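Local coordinates for protein dTDP-4-dehydrorhamnose 3,5-epimerase (Elizabethkingia anophelis NUHP1, PDB 6C46) that probably catalyses the epimerization at C3' and C5' of dTDP-6-deoxy-D-xylo-4-hexulose, a step of dTDP-L-rhamnose biosynthesis, at residues G87-V92 against H127-L132. Numbering follows the deposited sequence.
Sequences GRVWDV and HGFVVL
Asp91 meets the imidazole of His127 at its edge: NE2 donates to OD1 over 2.5 Å, with OD1 only 14° out of the ring plane and engaged through its syn lone pair. Carboxylate and ring planes lie 31° apart, and both CG atoms are anti to their backbone N, which brings the two groups together. One face of the Arg88 guanidinium carries Leu132, whose CD1 lies 3.9 Å from NH2; NH2 is held by a salt bridge to Glu110. The Phe129 ring packs through CD1 against Val89 CG1 (3.8 Å) and stacks with Phe138. On the opposite face of the sheet from Val89, Asp91 and Phe129, Trp90 CB touches Val130 CG1 at 3.6 Å. Between the two faces the backbones form an antiparallel ladder, with Trp90-Val130 and Val92-Gly128 as hydrogen-bonded pairs. The His127 side chain lies about 6 Å from those of His70 and Tyr140, the predicted proton acceptor and donor, consistent with Asp91 orienting a histidine beside the active site. In this cupin-fold sheet, strands 88-95 and 125-131 are neighbours, flanked by 106-112 and 66-72, while strand 135-142 of the other sheet packs on the Val89, Asp91 and Val131 side chains.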
loop_
_atom_site.group_PDB
_atom_site.type_symbol
_atom_site.label_atom_id
_atom_site.label_comp_id
_atom_site.label_asym_id
_atom_site.label_seq_id
_atom_site.Cartn_x
_atom_site.Cartn_y
_atom_site.Cartn_z
ATOM N N GLY A 87 3.938 -11.594 -8.660
ATOM C CA GLY A 87 5.107 -11.940 -9.455
ATOM C C GLY A 87 6.411 -11.707 -8.705
ATOM O O GLY A 87 6.481 -11.779 -7.473
ATOM N N ARG A 88 7.463 -11.429 -9.471
ATOM C CA ARG A 88 8.805 -11.281 -8.924
ATOM C C ARG A 88 9.538 -10.194 -9.691
ATOM O O ARG A 88 9.485 -10.165 -10.928
ATOM C CB ARG A 88 9.618 -12.593 -9.049
ATOM C CG ARG A 88 9.020 -13.840 -8.421
ATOM C CD ARG A 88 9.712 -15.112 -9.016
ATOM N NE ARG A 88 11.166 -15.045 -8.858
ATOM C CZ ARG A 88 12.064 -15.388 -9.778
ATOM N NH1 ARG A 88 11.687 -15.839 -10.977
ATOM N NH2 ARG A 88 13.355 -15.289 -9.482
ATOM N N VAL A 89 10.256 -9.327 -8.973
ATOM C CA VAL A 89 11.134 -8.345 -9.607
ATOM C C VAL A 89 12.502 -8.369 -8.935
ATOM O O VAL A 89 12.659 -8.820 -7.795
ATOM C CB VAL A 89 10.583 -6.907 -9.568
ATOM C CG1 VAL A 89 9.183 -6.819 -10.218
ATOM C CG2 VAL A 89 10.587 -6.367 -8.111
ATOM N N TRP A 90 13.498 -7.894 -9.675
ATOM C CA TRP A 90 14.825 -7.613 -9.133
ATOM C C TRP A 90 14.954 -6.101 -9.062
ATOM O O TRP A 90 14.838 -5.416 -10.080
ATOM C CB TRP A 90 15.932 -8.222 -9.996
ATOM C CG TRP A 90 17.314 -8.065 -9.399
ATOM C CD1 TRP A 90 18.252 -7.122 -9.715
ATOM C CD2 TRP A 90 17.893 -8.887 -8.382
ATOM N NE1 TRP A 90 19.382 -7.308 -8.950
ATOM C CE2 TRP A 90 19.189 -8.385 -8.125
ATOM C CE3 TRP A 90 17.440 -9.999 -7.662
ATOM C CZ2 TRP A 90 20.042 -8.961 -7.180
ATOM C CZ3 TRP A 90 18.293 -10.574 -6.723
ATOM C CH2 TRP A 90 19.579 -10.049 -6.493
ATOM N N ASP A 91 15.172 -5.585 -7.865
ATOM C CA ASP A 91 15.117 -4.161 -7.584
ATOM C C ASP A 91 16.508 -3.686 -7.185
ATOM O O ASP A 91 17.167 -4.349 -6.386
ATOM C CB ASP A 91 14.147 -3.892 -6.449
ATOM C CG ASP A 91 13.830 -2.433 -6.311
ATOM O OD1 ASP A 91 12.793 -1.986 -6.862
ATOM O OD2 ASP A 91 14.645 -1.732 -5.682
ATOM N N VAL A 92 16.945 -2.534 -7.714
ATOM C CA VAL A 92 18.313 -2.046 -7.497
ATOM C C VAL A 92 18.281 -0.604 -7.006
ATOM O O VAL A 92 17.521 0.217 -7.524
ATOM C CB VAL A 92 19.152 -2.136 -8.796
ATOM C CG1 VAL A 92 20.512 -1.497 -8.587
ATOM C CG2 VAL A 92 19.323 -3.599 -9.232
ATOM N N HIS A 127 16.962 4.588 -8.320
ATOM C CA HIS A 127 16.234 3.345 -8.129
ATOM C C HIS A 127 15.766 2.791 -9.468
ATOM O O HIS A 127 15.403 3.543 -10.380
ATOM C CB HIS A 127 15.014 3.556 -7.205
ATOM C CG HIS A 127 14.050 2.411 -7.235
ATOM N ND1 HIS A 127 12.863 2.454 -7.939
ATOM C CD2 HIS A 127 14.108 1.183 -6.666
ATOM C CE1 HIS A 127 12.237 1.292 -7.813
ATOM N NE2 HIS A 127 12.975 0.502 -7.048
ATOM N N GLY A 128 15.733 1.467 -9.565
ATOM C CA GLY A 128 15.161 0.846 -10.752
ATOM C C GLY A 128 14.827 -0.600 -10.477
ATOM O O GLY A 128 15.178 -1.143 -9.430
ATOM N N PHE A 129 14.147 -1.237 -11.437
ATOM C CA PHE A 129 13.842 -2.650 -11.263
ATOM C C PHE A 129 13.619 -3.319 -12.607
ATOM O O PHE A 129 13.340 -2.659 -13.610
ATOM C CB PHE A 129 12.627 -2.860 -10.364
ATOM C CG PHE A 129 11.310 -2.533 -11.011
ATOM C CD1 PHE A 129 10.531 -3.537 -11.563
ATOM C CD2 PHE A 129 10.825 -1.234 -11.019
ATOM C CE1 PHE A 129 9.293 -3.247 -12.135
ATOM C CE2 PHE A 129 9.590 -0.934 -11.586
ATOM C CZ PHE A 129 8.823 -1.941 -12.148
ATOM N N VAL A 130 13.733 -4.656 -12.612
ATOM C CA VAL A 130 13.455 -5.452 -13.807
ATOM C C VAL A 130 12.465 -6.547 -13.439
ATOM O O VAL A 130 12.500 -7.077 -12.323
ATOM C CB VAL A 130 14.742 -6.069 -14.395
ATOM C CG1 VAL A 130 15.381 -6.985 -13.364
ATOM C CG2 VAL A 130 14.439 -6.840 -15.692
ATOM N N VAL A 131 11.549 -6.855 -14.354
ATOM C CA VAL A 131 10.527 -7.862 -14.082
ATOM C C VAL A 131 11.121 -9.230 -14.370
ATOM O O VAL A 131 11.591 -9.486 -15.480
ATOM C CB VAL A 131 9.266 -7.618 -14.924
ATOM C CG1 VAL A 131 8.301 -8.769 -14.743
ATOM C CG2 VAL A 131 8.605 -6.267 -14.524
ATOM N N LEU A 132 11.091 -10.113 -13.379
ATOM C CA LEU A 132 11.637 -11.459 -13.542
ATOM C C LEU A 132 10.595 -12.485 -13.948
ATOM O O LEU A 132 10.945 -13.511 -14.551
ATOM C CB LEU A 132 12.274 -11.918 -12.231
ATOM C CG LEU A 132 13.341 -10.993 -11.672
ATOM C CD1 LEU A 132 13.760 -11.504 -10.304
ATOM C CD2 LEU A 132 14.526 -10.952 -12.636
#